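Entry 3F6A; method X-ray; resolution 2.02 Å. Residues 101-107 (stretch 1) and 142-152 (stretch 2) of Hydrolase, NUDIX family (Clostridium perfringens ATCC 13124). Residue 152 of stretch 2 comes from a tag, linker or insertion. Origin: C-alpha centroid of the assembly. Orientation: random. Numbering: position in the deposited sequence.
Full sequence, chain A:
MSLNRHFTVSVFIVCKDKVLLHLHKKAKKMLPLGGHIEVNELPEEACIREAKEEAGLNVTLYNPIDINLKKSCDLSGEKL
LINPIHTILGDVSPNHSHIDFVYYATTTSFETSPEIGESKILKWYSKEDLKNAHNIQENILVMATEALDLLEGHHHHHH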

ATOM      1  N   PHE A 101       5.978   2.784   2.619  1.00 17.48           N
ATOM      2  CA  PHE A 101       4.892   3.132   1.710  1.00 18.55           C
ATOM      3  C   PHE A 101       5.257   4.430   1.017  1.00 16.58           C
ATOM      4  O   PHE A 101       5.367   5.471   1.660  1.00 15.36           O
ATOM      5  N   VAL A 102       5.435   4.360  -0.299  1.00 17.76           N
ATOM      6  CA  VAL A 102       5.830   5.519  -1.090  1.00 16.81           C
ATOM      7  C   VAL A 102       4.681   6.279  -1.731  1.00 17.49           C
ATOM      8  O   VAL A 102       3.851   5.696  -2.420  1.00 15.60           O
ATOM      9  N   TYR A 103       4.665   7.592  -1.516  1.00 17.51           N
ATOM     10  CA  TYR A 103       3.634   8.465  -2.060  1.00 18.78           C
ATOM     11  C   TYR A 103       4.264   9.582  -2.876  1.00 18.08           C
ATOM     12  O   TYR A 103       5.405   9.978  -2.628  1.00 18.76           O
ATOM     13  N   TYR A 104       3.518  10.088  -3.854  1.00 18.04           N
ATOM     14  CA  TYR A 104       3.984  11.198  -4.675  1.00 17.71           C
ATOM     15  C   TYR A 104       3.025  12.341  -4.365  1.00 18.46           C
ATOM     16  O   TYR A 104       1.839  12.112  -4.127  1.00 19.04           O
ATOM     17  N   ALA A 105       3.534  13.566  -4.359  1.00 18.47           N
ATOM     18  CA  ALA A 105       2.704  14.725  -4.053  1.00 18.62           C
ATOM     19  C   ALA A 105       3.226  15.991  -4.716  1.00 20.12           C
ATOM     20  O   ALA A 105       4.289  15.998  -5.323  1.00 16.65           O
ATOM     21  N   THR A 106       2.459  17.067  -4.578  1.00 21.09           N
ATOM     22  CA  THR A 106       2.829  18.355  -5.139  1.00 22.46           C
ATOM     23  C   THR A 106       2.832  19.403  -4.028  1.00 22.26           C
ATOM     24  O   THR A 106       2.229  19.199  -2.976  1.00 23.72           O
ATOM     25  N   THR A 107       3.525  20.514  -4.270  1.00 22.92           N
ATOM     26  CA  THR A 107       3.579  21.628  -3.325  1.00 22.90           C
ATOM     27  C   THR A 107       3.699  22.908  -4.163  1.00 24.39           C
ATOM     28  O   THR A 107       4.090  22.855  -5.329  1.00 22.61           O
ATOM     29  N   VAL A 142      14.911   6.667  -9.751  1.00 21.84           N
ATOM     30  CA  VAL A 142      13.786   6.193 -10.548  1.00 21.44           C
ATOM     31  C   VAL A 142      12.450   6.745 -10.059  1.00 22.50           C
ATOM     32  O   VAL A 142      11.655   7.253 -10.851  1.00 22.30           O
HETATM   33  N   MSE A 143      12.199   6.651  -8.756  1.00 21.50           N
HETATM   34  CA  MSE A 143      10.937   7.145  -8.221  1.00 21.03           C
HETATM   35  C   MSE A 143      10.788   8.656  -8.333  1.00 19.39           C
HETATM   36  O   MSE A 143       9.689   9.162  -8.561  1.00 20.20           O
ATOM     37  N   ALA A 144      11.890   9.379  -8.200  1.00 19.50           N
ATOM     38  CA  ALA A 144      11.850  10.832  -8.310  1.00 19.20           C
ATOM     39  C   ALA A 144      11.472  11.192  -9.745  1.00 21.42           C
ATOM     40  O   ALA A 144      10.746  12.154  -9.992  1.00 20.26           O
ATOM     41  N   THR A 145      11.960  10.393 -10.688  1.00 21.70           N
ATOM     42  CA  THR A 145      11.670  10.607 -12.099  1.00 21.42           C
ATOM     43  C   THR A 145      10.213  10.265 -12.390  1.00 21.44           C
ATOM     44  O   THR A 145       9.545  10.971 -13.148  1.00 19.91           O
ATOM     45  N   GLU A 146       9.717   9.186 -11.789  1.00 19.28           N
ATOM     46  CA  GLU A 146       8.325   8.810 -11.988  1.00 19.05           C
ATOM     47  C   GLU A 146       7.444   9.917 -11.420  1.00 18.10           C
ATOM     48  O   GLU A 146       6.448  10.302 -12.026  1.00 16.81           O
ATOM     49  N   ALA A 147       7.813  10.421 -10.246  1.00 19.09           N
ATOM     50  CA  ALA A 147       7.043  11.490  -9.610  1.00 21.10           C
ATOM     51  C   ALA A 147       6.963  12.687 -10.555  1.00 21.44           C
ATOM     52  O   ALA A 147       5.898  13.280 -10.731  1.00 22.11           O
ATOM     53  N   LEU A 148       8.091  13.038 -11.168  1.00 23.47           N
ATOM     54  CA  LEU A 148       8.129  14.157 -12.104  1.00 24.63           C
ATOM     55  C   LEU A 148       7.287  13.881 -13.347  1.00 25.35           C
ATOM     56  O   LEU A 148       6.511  14.735 -13.775  1.00 25.20           O
ATOM     57  N   ASP A 149       7.435  12.690 -13.925  1.00 27.32           N
ATOM     58  CA  ASP A 149       6.668  12.333 -15.116  1.00 28.73           C
ATOM     59  C   ASP A 149       5.170  12.382 -14.830  1.00 29.55           C
ATOM     60  O   ASP A 149       4.377  12.753 -15.698  1.00 28.44           O
ATOM     61  N   LEU A 150       4.789  12.003 -13.614  1.00 28.72           N
ATOM     62  CA  LEU A 150       3.385  11.995 -13.224  1.00 30.44           C
ATOM     63  C   LEU A 150       2.841  13.383 -12.923  1.00 32.54           C
ATOM     64  O   LEU A 150       1.778  13.761 -13.412  1.00 30.56           O
ATOM     65  N   LEU A 151       3.572  14.132 -12.105  1.00 33.60           N
ATOM     66  CA  LEU A 151       3.140  15.460 -11.696  1.00 38.43           C
ATOM     67  C   LEU A 151       3.837  16.570 -12.481  1.00 41.70           C
ATOM     68  O   LEU A 151       4.065  17.669 -11.975  1.00 42.83           O
ATOM     69  N   GLU A 152       4.144  16.260 -13.739  1.00 45.93           N
ATOM     70  CA  GLU A 152       4.807  17.164 -14.677  1.00 48.11           C
ATOM     71  C   GLU A 152       6.237  17.495 -14.280  1.00 48.13           C
ATOM     72  O   GLU A 152       6.506  17.585 -13.064  1.00 48.84           O
TER

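Packing of a strand against a helix in a NUDIX-family hydrolase. The strand of stretch 1 and the helix of stretch 2 run in broadly the same direction, their axes inclined by 42° and 8.8 Å apart at closest approach. The backbones come nearest at Tyr104 and Ala147, whose CA atoms lie 5.8 Å apart. Strand alternation sets the pattern: the CA-to-CB bonds of Val102 and Tyr104 point toward the helix, whereas that of Ala105 points away and the side chains of Phe101 and Tyr103 are out of reach.

Tyr104 is the main bump, with the largest area covered by the other stretch. In the m rotamer (chi1 -63°, chi2 -20°) its ring lies along the helix, one face against Ala147. The Ala147 methyl sits almost squarely over that face: CB is 4.0 Å from the centroid of the Tyr104 ring and only 13° off its normal, a CH-pi contact, while Ala147 CA approaches Tyr104 CD2 at 3.9 Å. The shallow surface at Ala147 is thus the hollow that the flat ring fills. Leu150 (chi1 t, chi2 p) borders the ring edge, its CD2 4.0 Å from Tyr104 CD2. Toward the hydroxyl end, Met143 CB lies 4.3 Å from Tyr104 CE1 and 3.6 Å from Tyr104 OH.

The one hydrogen bond across the contact is at the tip of the ring, where Tyr104 OH donates to Glu146 OE1 at 2.6 Å. Glu146 (chi1 m, chi2 t) reaches back along the helix and places OE1 near the ring plane, at the ring edge, whereas Ala147 lies over a face. The same OE1 is also hydrogen-bonded elsewhere in the structure.

Beside this centre, Met143, a selenomethionine in the m, t, m rotamer, extends toward the earlier part of the strand. Its SE meets Val102 CG1 at 3.9 Å; Val102 adopts t.

At the other end, Leu151 is the first residue to leave helical phi/psi, although its N still bonds to Ala147 O at 2.8 Å. Its side chain (chi1 m, chi2 t) points toward the strand and drives CD1 into a pocket formed by consecutive strand residues: CD1 lies 4.2 Å from Tyr104 CB, 3.2 Å from Ala105 O and 3.6 Å from Thr106 CG2. Thr106, in the p rotamer, turns its methyl to this leucine and its OG1 away from it. Glu152, from the expression tag, takes no part in the contact.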

ATOM      1  CB  PHE A 101       3.575   3.298   2.478  1.00 20.31           C
ATOM      2  CG  PHE A 101       3.015   2.003   3.001  1.00 22.13           C
ATOM      3  CD1 PHE A 101       2.900   0.895   2.165  1.00 24.17           C
ATOM      4  CD2 PHE A 101       2.591   1.890   4.320  1.00 24.91           C
ATOM      5  CE1 PHE A 101       2.371  -0.306   2.637  1.00 23.61           C
ATOM      6  CE2 PHE A 101       2.062   0.697   4.798  1.00 23.74           C
ATOM      7  CZ  PHE A 101       1.952  -0.401   3.956  1.00 23.57           C
ATOM      8  CB  VAL A 102       6.805   5.104  -2.198  1.00 16.45           C
ATOM      9  CG1 VAL A 102       7.292   6.332  -2.954  1.00 18.50           C
ATOM     10  CG2 VAL A 102       7.965   4.354  -1.593  1.00 17.23           C
ATOM     11  CB  TYR A 103       2.829   9.102  -0.922  1.00 19.02           C
ATOM     12  CG  TYR A 103       2.021   8.134  -0.099  1.00 19.51           C
ATOM     13  CD1 TYR A 103       0.654   7.975  -0.319  1.00 22.75           C
ATOM     14  CD2 TYR A 103       2.622   7.371   0.908  1.00 23.44           C
ATOM     15  CE1 TYR A 103      -0.100   7.083   0.442  1.00 22.21           C
ATOM     16  CE2 TYR A 103       1.874   6.478   1.676  1.00 23.63           C
ATOM     17  CZ  TYR A 103       0.516   6.341   1.433  1.00 24.47           C
ATOM     18  OH  TYR A 103      -0.228   5.463   2.181  1.00 31.42           O
ATOM     19  CB  TYR A 104       3.934  10.855  -6.173  1.00 18.93           C
ATOM     20  CG  TYR A 104       4.841   9.709  -6.603  1.00 16.73           C
ATOM     21  CD1 TYR A 104       5.920   9.305  -5.816  1.00 16.47           C
ATOM     22  CD2 TYR A 104       4.626   9.047  -7.810  1.00 18.73           C
ATOM     23  CE1 TYR A 104       6.769   8.267  -6.226  1.00 18.38           C
ATOM     24  CE2 TYR A 104       5.464   8.012  -8.230  1.00 19.30           C
ATOM     25  CZ  TYR A 104       6.533   7.627  -7.433  1.00 17.80           C
ATOM     26  OH  TYR A 104       7.354   6.604  -7.856  1.00 18.64           O
ATOM     27  CB  ALA A 105       2.647  14.930  -2.548  1.00 16.46           C
ATOM     28  CB  THR A 106       1.817  18.799  -6.213  1.00 23.61           C
ATOM     29  OG1 THR A 106       0.513  18.882  -5.625  1.00 23.89           O
ATOM     30  CG2 THR A 106       1.786  17.802  -7.370  1.00 24.28           C
ATOM     31  CB  THR A 107       4.766  21.496  -2.339  1.00 23.81           C
ATOM     32  OG1 THR A 107       4.538  22.343  -1.203  1.00 22.50           O
ATOM     33  CG2 THR A 107       6.071  21.873  -3.000  1.00 22.83           C
ATOM     34  CB  VAL A 142      13.716   4.654 -10.540  1.00 20.61           C
ATOM     35  CG1 VAL A 142      12.431   4.183 -11.172  1.00 19.55           C
ATOM     36  CG2 VAL A 142      14.907   4.082 -11.290  1.00 22.49           C
HETATM   37  CB  MSE A 143      10.764   6.688  -6.772  1.00 22.30           C
HETATM   38  CG  MSE A 143      10.609   5.167  -6.659  1.00 23.20           C
HETATM   39 SE   MSE A 143      10.118   4.524  -4.912  1.00 33.46          SE
HETATM   40  CE  MSE A 143      11.812   4.725  -4.047  1.00 25.44           C
ATOM     41  CB  ALA A 144      13.214  11.424  -7.949  1.00 20.05           C
ATOM     42  CB  THR A 145      12.595   9.754 -12.979  1.00 21.07           C
ATOM     43  OG1 THR A 145      13.955  10.116 -12.712  1.00 22.58           O
ATOM     44  CG2 THR A 145      12.299   9.979 -14.453  1.00 22.97           C
ATOM     45  CB  GLU A 146       7.989   7.501 -11.269  1.00 20.56           C
ATOM     46  CG  GLU A 146       8.784   6.294 -11.723  1.00 22.79           C
ATOM     47  CD  GLU A 146       8.283   5.016 -11.083  1.00 24.04           C
ATOM     48  OE1 GLU A 146       7.627   5.103 -10.018  1.00 25.50           O
ATOM     49  OE2 GLU A 146       8.552   3.928 -11.635  1.00 23.41           O
ATOM     50  CB  ALA A 147       7.692  11.900  -8.279  1.00 18.54           C
ATOM     51  CB  LEU A 148       9.575  14.467 -12.513  1.00 24.90           C
ATOM     52  CG  LEU A 148      10.405  15.262 -11.501  1.00 22.07           C
ATOM     53  CD1 LEU A 148      11.876  15.265 -11.900  1.00 23.90           C
ATOM     54  CD2 LEU A 148       9.872  16.680 -11.418  1.00 22.78           C
ATOM     55  CB  ASP A 149       7.020  10.923 -15.610  1.00 29.97           C
ATOM     56  CG  ASP A 149       8.447  10.808 -16.104  1.00 29.92           C
ATOM     57  OD1 ASP A 149       9.031  11.832 -16.512  1.00 32.36           O
ATOM     58  OD2 ASP A 149       8.988   9.681 -16.102  1.00 34.09           O
ATOM     59  CB  LEU A 150       3.174  11.123 -11.981  1.00 29.95           C
ATOM     60  CG  LEU A 150       1.725  11.112 -11.476  1.00 30.07           C
ATOM     61  CD1 LEU A 150       0.877  10.304 -12.447  1.00 31.29           C
ATOM     62  CD2 LEU A 150       1.641  10.509 -10.073  1.00 31.35           C
ATOM     63  CB  LEU A 151       3.366  15.607 -10.185  1.00 36.29           C
ATOM     64  CG  LEU A 151       2.743  14.454  -9.375  1.00 35.89           C
ATOM     65  CD1 LEU A 151       3.138  14.549  -7.908  1.00 36.32           C
ATOM     66  CD2 LEU A 151       1.229  14.476  -9.514  1.00 34.52           C
ATOM     67  CB  GLU A 152       4.021  18.469 -14.835  1.00 48.27           C
ATOM     68  CG  GLU A 152       4.571  19.343 -15.958  1.00 51.42           C
ATOM     69  CD  GLU A 152       3.846  20.665 -16.107  1.00 51.85           C
ATOM     70  OE1 GLU A 152       2.594  20.667 -16.125  1.00 53.53           O
ATOM     71  OE2 GLU A 152       4.533  21.702 -16.222  1.00 51.39           O
TER